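Side-chain contacts in protein-tyrosine phosphatase mitochondrial 1 (Mus musculus, PDB 3RGO), which dephosphorylates phosphatidylglycerophosphate to phosphatidylglycerol, a step on the way to the mitochondrial lipid cardiolipin: residues 4-7 with 8-11; 20-23 with 24-28; 79-82 with 83-87; 145-148 with 149-153. All coordinates share one frame; numbering follows the deposited sequence.

Contact 1 (4-7 with 8-11); sequences RIDH and TVLL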
loop_
_atom_site.group_PDB
_atom_site.type_symbol
_atom_site.label_atom_id
_atom_site.label_comp_id
_atom_site.label_asym_id
_atom_site.label_seq_id
_atom_site.Cartn_x
_atom_site.Cartn_y
_atom_site.Cartn_z
ATOM N N ARG A 4 -2.982 -9.124 -6.921
ATOM C CA ARG A 4 -2.811 -7.935 -7.746
ATOM C C ARG A 4 -4.082 -7.089 -7.697
ATOM O O ARG A 4 -5.190 -7.608 -7.864
ATOM C CB ARG A 4 -2.469 -8.307 -9.191
ATOM C CG ARG A 4 -2.475 -7.109 -10.134
ATOM C CD ARG A 4 -1.842 -7.437 -11.478
ATOM N NE ARG A 4 -0.442 -7.839 -11.350
ATOM C CZ ARG A 4 0.576 -6.988 -11.244
ATOM N NH1 ARG A 4 0.355 -5.678 -11.233
ATOM N NH2 ARG A 4 1.818 -7.449 -11.141
ATOM N N ILE A 5 -3.918 -5.791 -7.454
ATOM C CA ILE A 5 -5.050 -4.875 -7.383
ATOM C C ILE A 5 -5.303 -4.239 -8.749
ATOM O O ILE A 5 -6.441 -4.175 -9.223
ATOM C CB ILE A 5 -4.819 -3.772 -6.331
ATOM C CG1 ILE A 5 -4.590 -4.394 -4.946
ATOM C CG2 ILE A 5 -5.998 -2.812 -6.297
ATOM C CD1 ILE A 5 -5.762 -5.225 -4.432
ATOM N N ASP A 6 -4.231 -3.762 -9.370
ATOM C CA ASP A 6 -4.280 -3.294 -10.750
ATOM C C ASP A 6 -2.904 -3.453 -11.394
ATOM O O ASP A 6 -2.066 -4.208 -10.898
ATOM C CB ASP A 6 -4.820 -1.853 -10.860
ATOM C CG ASP A 6 -3.917 -0.819 -10.198
ATOM O OD1 ASP A 6 -2.765 -1.145 -9.849
ATOM O OD2 ASP A 6 -4.365 0.340 -10.039
ATOM N N HIS A 7 -2.672 -2.757 -12.499
ATOM C CA HIS A 7 -1.415 -2.900 -13.224
ATOM C C HIS A 7 -0.200 -2.463 -12.391
ATOM O O HIS A 7 0.923 -2.876 -12.670
ATOM C CB HIS A 7 -1.476 -2.127 -14.548
ATOM C CG HIS A 7 -0.360 -2.453 -15.492
ATOM N ND1 HIS A 7 0.757 -1.659 -15.627
ATOM C CD2 HIS A 7 -0.192 -3.490 -16.349
ATOM C CE1 HIS A 7 1.567 -2.191 -16.529
ATOM N NE2 HIS A 7 1.014 -3.301 -16.979
ATOM N N THR A 8 -0.428 -1.633 -11.374
ATOM C CA THR A 8 0.666 -1.101 -10.553
ATOM C C THR A 8 0.761 -1.766 -9.180
ATOM O O THR A 8 1.822 -2.241 -8.772
ATOM C CB THR A 8 0.526 0.428 -10.318
ATOM O OG1 THR A 8 0.533 1.125 -11.570
ATOM C CG2 THR A 8 1.667 0.951 -9.453
ATOM N N VAL A 9 -0.359 -1.798 -8.470
ATOM C CA VAL A 9 -0.341 -2.165 -7.058
ATOM C C VAL A 9 -0.665 -3.626 -6.778
ATOM O O VAL A 9 -1.580 -4.198 -7.364
ATOM C CB VAL A 9 -1.287 -1.263 -6.248
ATOM C CG1 VAL A 9 -1.478 -1.809 -4.829
ATOM C CG2 VAL A 9 -0.753 0.159 -6.229
ATOM N N LEU A 10 0.109 -4.223 -5.877
ATOM C CA LEU A 10 -0.246 -5.504 -5.288
ATOM C C LEU A 10 -0.380 -5.338 -3.778
ATOM O O LEU A 10 0.323 -4.532 -3.165
ATOM C CB LEU A 10 0.802 -6.572 -5.615
ATOM C CG LEU A 10 1.094 -6.764 -7.107
ATOM C CD1 LEU A 10 2.326 -5.967 -7.517
ATOM C CD2 LEU A 10 1.277 -8.240 -7.427
ATOM N N LEU A 11 -1.300 -6.098 -3.197
ATOM C CA LEU A 11 -1.558 -6.073 -1.762
ATOM C C LEU A 11 -1.415 -7.494 -1.218
ATOM O O LEU A 11 -2.052 -8.419 -1.722
ATOM C CB LEU A 11 -2.970 -5.551 -1.491
ATOM C CG LEU A 11 -3.515 -5.716 -0.070
ATOM C CD1 LEU A 11 -2.741 -4.864 0.928
ATOM C CD2 LEU A 11 -5.001 -5.393 -0.016
HETATM O O HOH W 1 2.319 0.114 -13.332
#
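D6 holds CG in the crowded position between its own N and carbonyl carbon (chi1 65°), which swings OD1 back over the chain to the amides of T8 and V9. The result is an Asx turn inside the loop of a beta hairpin, where strand 2-4 turns back into the antiparallel strand 9-12. V9 N comes to OD1 nearly along the C-O axis, 2.8 Å away and almost straight at 175°, whereas T8 N, at the same 2.8 Å from OD1, approaches from above the carboxylate plane. A short acidic side chain suits the place: one oxygen takes two backbone donors, and OD2 remains for the hydroxyl of Y110 on helix 102-115. With an alanine here both acceptor oxygens are gone, and the amides of T8 and V9 would probably lose their mate, with the turn freer to open.

The backbone closes the hairpin through I5 N, 2.8 Å from V9 O; D6 N reaches the same oxygen in a weak bond. Beside them the branched side chains of I5 and V9 meet, CG1 to CG1 at 4.0 Å, and I5 also leans on L11 CB. R4 pairs with L10 across a non-hydrogen-bonded site. L10 CD2 lies over one face of the R4 guanidinium, toward its rim, while NH1 donates, close to the guanidinium plane, to D6 O at 2.9 Å; NH2 is salt-bridged to E27. At the outer end, one water lies 2.7 Å from T8 OG1 and 3.3 Å from H7 ND1.

Contact 2 (20-23 with 24-28); sequences TRRL and VLDEN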
loop_
_atom_site.group_PDB
_atom_site.type_symbol
_atom_site.label_atom_id
_atom_site.label_comp_id
_atom_site.label_asym_id
_atom_site.label_seq_id
_atom_site.Cartn_x
_atom_site.Cartn_y
_atom_site.Cartn_z
ATOM N N THR A 20 11.280 -12.785 -3.085
ATOM C CA THR A 20 11.890 -11.678 -3.813
ATOM C C THR A 20 11.988 -11.927 -5.315
ATOM O O THR A 20 11.563 -11.100 -6.118
ATOM C CB THR A 20 13.297 -11.375 -3.267
ATOM O OG1 THR A 20 13.198 -10.998 -1.890
ATOM C CG2 THR A 20 13.953 -10.249 -4.050
ATOM N N ARG A 21 12.554 -13.069 -5.687
ATOM C CA ARG A 21 12.778 -13.387 -7.093
ATOM C C ARG A 21 11.484 -13.369 -7.903
ATOM O O ARG A 21 11.403 -12.730 -8.954
ATOM C CB ARG A 21 13.468 -14.751 -7.222
ATOM C CG ARG A 21 13.696 -15.199 -8.653
ATOM C CD ARG A 21 14.440 -16.531 -8.703
ATOM N NE ARG A 21 14.698 -16.956 -10.076
ATOM C CZ ARG A 21 13.829 -17.627 -10.826
ATOM N NH1 ARG A 21 12.639 -17.951 -10.337
ATOM N NH2 ARG A 21 14.146 -17.973 -12.068
ATOM N N ARG A 22 10.476 -14.080 -7.409
ATOM C CA ARG A 22 9.180 -14.150 -8.076
ATOM C C ARG A 22 8.516 -12.777 -8.185
ATOM O O ARG A 22 7.966 -12.420 -9.228
ATOM C CB ARG A 22 8.258 -15.113 -7.325
ATOM C CG ARG A 22 6.782 -14.948 -7.649
ATOM C CD ARG A 22 6.264 -16.095 -8.502
ATOM N NE ARG A 22 4.810 -16.054 -8.632
ATOM C CZ ARG A 22 4.076 -17.043 -9.133
ATOM N NH1 ARG A 22 4.659 -18.158 -9.552
ATOM N NH2 ARG A 22 2.758 -16.917 -9.211
ATOM N N LEU A 23 8.567 -12.009 -7.102
ATOM C CA LEU A 23 7.928 -10.699 -7.072
ATOM C C LEU A 23 8.514 -9.746 -8.108
ATOM O O LEU A 23 7.783 -9.024 -8.784
ATOM C CB LEU A 23 8.029 -10.085 -5.675
ATOM C CG LEU A 23 7.152 -10.752 -4.615
ATOM C CD1 LEU A 23 7.409 -10.152 -3.239
ATOM C CD2 LEU A 23 5.686 -10.629 -5.001
ATOM N N VAL A 24 9.837 -9.753 -8.229
ATOM C CA VAL A 24 10.532 -8.831 -9.120
ATOM C C VAL A 24 10.424 -9.237 -10.591
ATOM O O VAL A 24 10.122 -8.413 -11.451
ATOM C CB VAL A 24 12.020 -8.702 -8.735
ATOM C CG1 VAL A 24 12.778 -7.906 -9.785
ATOM C CG2 VAL A 24 12.156 -8.062 -7.361
ATOM N N LEU A 25 10.670 -10.512 -10.872
ATOM C CA LEU A 25 10.657 -11.004 -12.245
ATOM C C LEU A 25 9.240 -11.194 -12.785
ATOM O O LEU A 25 8.937 -10.785 -13.905
ATOM C CB LEU A 25 11.439 -12.315 -12.346
ATOM C CG LEU A 25 12.904 -12.238 -11.913
ATOM C CD1 LEU A 25 13.514 -13.626 -11.824
ATOM C CD2 LEU A 25 13.696 -11.356 -12.863
ATOM N N ASP A 26 8.376 -11.811 -11.986
ATOM C CA ASP A 26 7.032 -12.158 -12.445
ATOM C C ASP A 26 6.005 -11.032 -12.285
ATOM O O ASP A 26 5.143 -10.853 -13.145
ATOM C CB ASP A 26 6.537 -13.425 -11.742
ATOM C CG ASP A 26 7.374 -14.643 -12.081
ATOM O OD1 ASP A 26 8.229 -14.544 -12.987
ATOM O OD2 ASP A 26 7.180 -15.698 -11.442
ATOM N N GLU A 27 6.096 -10.283 -11.190
ATOM C CA GLU A 27 5.119 -9.234 -10.901
ATOM C C GLU A 27 5.665 -7.837 -11.187
ATOM O O GLU A 27 4.982 -6.841 -10.954
ATOM C CB GLU A 27 4.655 -9.319 -9.444
ATOM C CG GLU A 27 4.171 -10.694 -9.013
ATOM C CD GLU A 27 2.886 -11.114 -9.698
ATOM O OE1 GLU A 27 2.341 -10.320 -10.494
ATOM O OE2 GLU A 27 2.419 -12.243 -9.439
ATOM N N ASN A 28 6.900 -7.777 -11.678
ATOM C CA ASN A 28 7.566 -6.518 -12.018
ATOM C C ASN A 28 7.655 -5.535 -10.851
ATOM O O ASN A 28 7.695 -4.320 -11.054
ATOM C CB ASN A 28 6.894 -5.852 -13.226
ATOM C CG ASN A 28 7.787 -4.815 -13.895
ATOM O OD1 ASN A 28 7.330 -4.016 -14.717
ATOM N ND2 ASN A 28 9.069 -4.822 -13.542
#
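The backbone makes helical i to i+4 bonds, V24 N to T20 O, L25 N to R21 O and D26 N to R22 O; E27 N has weak bonds to both R22 O and L23 O, and N28 has left helical phi/psi, with positive phi, a conformation asparagine tolerates well.

Among the side chains, R21 and L25 pair one turn apart. The R21 chain stands extended with CG anti to its N (chi1 178°), so its methylenes pass L25 and CD1 of the leucine comes to 3.5 Å from R21 CG. The same methyl lies over one face of the guanidinium, toward its rim, so the long arginine lays its hydrocarbon stem along part of an exposed leucine. Next along, R22 bends at chi2 and crosses D26 at about a right angle. D26 OD2 sits 3.1 Å from R22 CD and 3.7 Å from R22 NE, well out of the guanidinium plane, with the two planar groups 64° apart.

The opposite side of the helix is greasier. V24 stands near T20, CG2 to CG2 at 4.4 Å, and rests on A54 and V56; L23 is buried against Y2 and Y93, with the stem of E27 beside it. E27 OE2 is hydrogen-bonded to the hydroxyl of Y2, and its other oxygen is also engaged.

R22 and D26 therefore attract through charge alone, with no N-H aimed at the oxygen; such a long bridge on an exposed surface is likely to be weak, although the arginine probably offsets the unfavourable placing of an aspartate near the C-terminal end of the helix, where carbonyl oxygens point outward.

Contact 3 (79-82 with 83-87); sequences VQFA and LKYQA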
loop_
_atom_site.group_PDB
_atom_site.type_symbol
_atom_site.label_atom_id
_atom_site.label_comp_id
_atom_site.label_asym_id
_atom_site.label_seq_id
_atom_site.Cartn_x
_atom_site.Cartn_y
_atom_site.Cartn_z
ATOM N N VAL A 79 0.883 7.144 -1.591
ATOM C CA VAL A 79 0.200 7.217 -2.872
ATOM C C VAL A 79 1.108 7.785 -3.968
ATOM O O VAL A 79 1.172 7.242 -5.071
ATOM C CB VAL A 79 -1.106 8.033 -2.757
ATOM C CG1 VAL A 79 -1.744 8.223 -4.123
ATOM C CG2 VAL A 79 -2.068 7.338 -1.786
ATOM N N GLN A 80 1.815 8.869 -3.662
ATOM C CA GLN A 80 2.747 9.454 -4.623
ATOM C C GLN A 80 3.861 8.473 -4.981
ATOM O O GLN A 80 4.360 8.473 -6.102
ATOM C CB GLN A 80 3.333 10.764 -4.087
ATOM C CG GLN A 80 2.297 11.863 -3.866
ATOM C CD GLN A 80 1.508 12.194 -5.123
ATOM O OE1 GLN A 80 2.073 12.327 -6.213
ATOM N NE2 GLN A 80 0.195 12.340 -4.976
ATOM N N PHE A 81 4.244 7.636 -4.021
ATOM C CA PHE A 81 5.235 6.589 -4.259
ATOM C C PHE A 81 4.696 5.577 -5.266
ATOM O O PHE A 81 5.386 5.199 -6.209
ATOM C CB PHE A 81 5.585 5.890 -2.942
ATOM C CG PHE A 81 6.703 4.880 -3.050
ATOM C CD1 PHE A 81 8.029 5.285 -3.048
ATOM C CD2 PHE A 81 6.423 3.521 -3.115
ATOM C CE1 PHE A 81 9.056 4.354 -3.126
ATOM C CE2 PHE A 81 7.438 2.583 -3.190
ATOM C CZ PHE A 81 8.760 2.999 -3.196
ATOM N N ALA A 82 3.450 5.154 -5.069
ATOM C CA ALA A 82 2.810 4.231 -6.004
ATOM C C ALA A 82 2.698 4.852 -7.396
ATOM O O ALA A 82 2.912 4.182 -8.404
ATOM C CB ALA A 82 1.432 3.824 -5.493
ATOM N N LEU A 83 2.367 6.140 -7.441
ATOM C CA LEU A 83 2.178 6.834 -8.712
ATOM C C LEU A 83 3.504 7.018 -9.434
ATOM O O LEU A 83 3.564 6.990 -10.667
ATOM C CB LEU A 83 1.491 8.182 -8.491
ATOM C CG LEU A 83 0.059 8.113 -7.947
ATOM C CD1 LEU A 83 -0.508 9.505 -7.705
ATOM C CD2 LEU A 83 -0.837 7.333 -8.896
ATOM N N LYS A 84 4.564 7.216 -8.657
ATOM C CA LYS A 84 5.918 7.249 -9.191
ATOM C C LYS A 84 6.174 6.007 -10.033
ATOM O O LYS A 84 6.655 6.097 -11.161
ATOM C CB LYS A 84 6.931 7.322 -8.046
ATOM C CG LYS A 84 8.378 7.082 -8.451
ATOM C CD LYS A 84 9.273 6.998 -7.220
ATOM C CE LYS A 84 10.725 6.758 -7.591
ATOM N NZ LYS A 84 11.601 6.793 -6.389
ATOM N N TYR A 85 5.842 4.842 -9.486
ATOM C CA TYR A 85 6.071 3.591 -10.204
ATOM C C TYR A 85 5.038 3.306 -11.297
ATOM O O TYR A 85 5.354 2.662 -12.296
ATOM C CB TYR A 85 6.257 2.416 -9.235
ATOM C CG TYR A 85 7.643 2.439 -8.633
ATOM C CD1 TYR A 85 8.739 1.986 -9.361
ATOM C CD2 TYR A 85 7.868 2.966 -7.368
ATOM C CE1 TYR A 85 10.013 2.034 -8.838
ATOM C CE2 TYR A 85 9.141 3.015 -6.834
ATOM C CZ TYR A 85 10.209 2.551 -7.574
ATOM O OH TYR A 85 11.478 2.596 -7.049
ATOM N N GLN A 86 3.818 3.804 -11.122
ATOM C CA GLN A 86 2.820 3.718 -12.186
ATOM C C GLN A 86 3.309 4.411 -13.457
ATOM O O GLN A 86 3.098 3.914 -14.562
ATOM C CB GLN A 86 1.484 4.324 -11.755
ATOM C CG GLN A 86 0.442 4.305 -12.867
ATOM C CD GLN A 86 -0.813 5.081 -12.516
ATOM O OE1 GLN A 86 -1.685 4.587 -11.802
ATOM N NE2 GLN A 86 -0.915 6.300 -13.032
ATOM N N ALA A 87 3.951 5.565 -13.291
ATOM C CA ALA A 87 4.493 6.322 -14.418
ATOM C C ALA A 87 5.631 5.578 -15.104
ATOM O O ALA A 87 5.922 5.810 -16.280
ATOM C CB ALA A 87 4.967 7.694 -13.959
#
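Y85 brings the edge of its ring to the face of F81, one helical turn back, in a T-shaped aromatic pair. CE2 of the tyrosine is the leading atom, 3.7 Å from F81 CZ and close to F81 CE1 and CE2 as well. The ring centroids are 5.3 Å apart and the planes meet at 64°. The torsions explain the overlap: F81 has CG anti to its N (chi1 -174°), while in Y85 CG lies anti to the carbonyl carbon (chi1 -77°), so the two rings converge across the turn instead of fanning apart. The F81 carbonyl oxygen lies at the edge of the tyrosine ring, 3.5 Å from Y85 CD2, and accepts a weak bond from Y85 N. Aromatic residues fit this side because strands lie beneath it: F81 packs on I33 and L59, and the Y85 hydroxyl is hydrogen-bonded to E57. The same glutamate makes a salt bridge with K84 NZ, at the end of a fully extended lysine chain.

Elsewhere on the helix, V79 and L83 lie side by side and point the same way, CG1 to CD1 at 4.0 Å. L83 CG also presses on V79 O at 3.2 Å, the oxygen that takes the L83 amide at 2.9 Å. Both side chains touch Q113 of helix 102-115.

Such i to i+4 pairing, aromatic toward the strands and aliphatic toward a neighbouring helix, is typical of a helix packed between the sheet and another helix, as helix 72-88 is in the alpha/beta catalytic domain of dual-specificity phosphatases.

Contact 4 (145-148 with 149-153); sequences EFHK and EITAR
F146, E149 and K148 carry most of this contact, and F146 supplies its apolar part by receiving I150 from the next turn. The isoleucine holds CG1 anti to its carbonyl carbon (chi1 -72°), which bends that branch back toward the ring. CG1 comes to 3.4 Å from F146 CE1, and CD1 makes an off-centre CH-pi contact, 4.1 Å from the ring centroid and 30° off its normal. CG1 also crowds F146 O at 3.2 Å, the oxygen that accepts the I150 amide. A flat ring and a beta-branched chain suit this buried side, where F146 also meets H76, V79, A109 and Q113. Were an alanine to replace F146, I150 CD1 would probably lose the ring it rests on and a gap would open toward helices 72-88 and 102-115.

E149 stands at the border of that buried face. Its amide bonds to E145 O, and its CG lies 3.5 Å from the same oxygen, while the chain runs out beside L72 and H76. K148 points elsewhere: its extended chain carries the ammonium outward on the exposed side.

On the helix beside K148, H147 O has two donors, both from T151. The hydroxyl OG1 donates at 2.8 Å and the amide N at 3.1 Å, from opposite faces of the carbonyl plane, so a threonine here folds its polar group onto its own helix.

Greasy contacts on one side and charges on the other are the signature of an amphipathic helix, here helix 137-154, the last helix of the chain, packed on helices 72-88 and 102-115.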
loop_
_atom_site.group_PDB
_atom_site.type_symbol
_atom_site.label_atom_id
_atom_site.label_comp_id
_atom_site.label_asym_id
_atom_site.label_seq_id
_atom_site.Cartn_x
_atom_site.Cartn_y
_atom_site.Cartn_z
ATOM N N GLU A 145 -11.103 11.827 5.235
ATOM C CA GLU A 145 -10.391 13.104 5.172
ATOM C C GLU A 145 -9.509 13.133 3.926
ATOM O O GLU A 145 -9.375 14.165 3.259
ATOM C CB GLU A 145 -9.538 13.324 6.424
ATOM C CG GLU A 145 -10.328 13.514 7.713
ATOM C CD GLU A 145 -10.738 14.960 7.947
ATOM O OE1 GLU A 145 -11.192 15.621 6.987
ATOM O OE2 GLU A 145 -10.608 15.436 9.097
ATOM N N PHE A 146 -8.912 11.988 3.612
ATOM C CA PHE A 146 -8.067 11.872 2.429
ATOM C C PHE A 146 -8.895 12.153 1.177
ATOM O O PHE A 146 -8.442 12.839 0.259
ATOM C CB PHE A 146 -7.426 10.477 2.356
ATOM C CG PHE A 146 -6.440 10.320 1.232
ATOM C CD1 PHE A 146 -6.841 9.822 0.003
ATOM C CD2 PHE A 146 -5.113 10.673 1.405
ATOM C CE1 PHE A 146 -5.935 9.674 -1.028
ATOM C CE2 PHE A 146 -4.205 10.532 0.380
ATOM C CZ PHE A 146 -4.616 10.033 -0.842
ATOM N N HIS A 147 -10.115 11.622 1.160
ATOM C CA HIS A 147 -11.055 11.833 0.065
ATOM C C HIS A 147 -11.384 13.318 -0.127
ATOM O O HIS A 147 -11.457 13.803 -1.254
ATOM C CB HIS A 147 -12.334 11.032 0.316
ATOM C CG HIS A 147 -13.303 11.062 -0.825
ATOM N ND1 HIS A 147 -14.545 11.652 -0.731
ATOM C CD2 HIS A 147 -13.211 10.577 -2.086
ATOM C CE1 HIS A 147 -15.177 11.527 -1.885
ATOM N NE2 HIS A 147 -14.390 10.877 -2.723
ATOM N N LYS A 148 -11.579 14.034 0.974
ATOM C CA LYS A 148 -11.849 15.467 0.909
ATOM C C LYS A 148 -10.663 16.258 0.363
ATOM O O LYS A 148 -10.841 17.201 -0.412
ATOM C CB LYS A 148 -12.239 16.000 2.289
ATOM C CG LYS A 148 -13.567 15.479 2.808
ATOM C CD LYS A 148 -13.899 16.084 4.164
ATOM C CE LYS A 148 -15.199 15.523 4.716
ATOM N NZ LYS A 148 -15.566 16.153 6.015
ATOM N N GLU A 149 -9.456 15.885 0.779
ATOM C CA GLU A 149 -8.240 16.555 0.328
ATOM C C GLU A 149 -8.001 16.323 -1.158
ATOM O O GLU A 149 -7.604 17.240 -1.886
ATOM C CB GLU A 149 -7.024 16.077 1.123
ATOM C CG GLU A 149 -6.987 16.570 2.560
ATOM C CD GLU A 149 -5.680 16.232 3.252
ATOM O OE1 GLU A 149 -4.965 15.340 2.758
ATOM O OE2 GLU A 149 -5.366 16.855 4.286
ATOM N N ILE A 150 -8.243 15.093 -1.595
ATOM C CA ILE A 150 -8.090 14.718 -2.996
ATOM C C ILE A 150 -9.020 15.532 -3.882
ATOM O O ILE A 150 -8.621 16.014 -4.944
ATOM C CB ILE A 150 -8.388 13.215 -3.206
ATOM C CG1 ILE A 150 -7.257 12.365 -2.628
ATOM C CG2 ILE A 150 -8.626 12.912 -4.679
ATOM C CD1 ILE A 150 -5.875 12.941 -2.850
ATOM N N THR A 151 -10.261 15.682 -3.435
ATOM C CA THR A 151 -11.259 16.446 -4.170
ATOM C C THR A 151 -10.879 17.925 -4.271
ATOM O O THR A 151 -11.009 18.539 -5.333
ATOM C CB THR A 151 -12.643 16.317 -3.502
ATOM O OG1 THR A 151 -12.978 14.929 -3.369
ATOM C CG2 THR A 151 -13.706 17.020 -4.332
ATOM N N ALA A 152 -10.403 18.489 -3.165
ATOM C CA ALA A 152 -10.035 19.900 -3.120
ATOM C C ALA A 152 -8.795 20.194 -3.962
ATOM O O ALA A 152 -8.664 21.277 -4.533
ATOM C CB ALA A 152 -9.825 20.349 -1.681
ATOM N N ARG A 153 -7.883 19.230 -4.036
ATOM C CA ARG A 153 -6.687 19.393 -4.851
ATOM C C ARG A 153 -7.068 19.283 -6.320
ATOM O O ARG A 153 -6.472 19.936 -7.182
ATOM C CB ARG A 153 -5.632 18.348 -4.488
ATOM C CG ARG A 153 -4.212 18.896 -4.423
ATOM C CD ARG A 153 -3.235 17.852 -3.896
ATOM N NE ARG A 153 -3.717 17.211 -2.673
ATOM C CZ ARG A 153 -3.526 17.693 -1.448
ATOM N NH1 ARG A 153 -2.861 18.826 -1.274
ATOM N NH2 ARG A 153 -4.001 17.041 -0.396
#

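In the fold
Along the chain the four contacts follow in series. Contact 1 turns from strand 2-4, at one margin of the five-stranded mixed sheet, into strand 9-12, and contact 2 follows on helix 20-26; their centres are about 13 Å apart and the R4-E27 salt bridge ties them. Contact 3, on helix 72-88, has its centre about 12 Å from that of contact 1, where T8 packs on A82 and Q86. Contact 4, on helix 137-154, meets contact 3 through V79 and F146. Contacts 2 and 4 sit on opposite sides of the chain's centre, their own centres about 33 Å apart. The chain of touches thus runs across the catalytic domain; the side chain of L11 is about 8 Å from that of C96, the predicted active-site cysteine that forms the phosphocysteine intermediate.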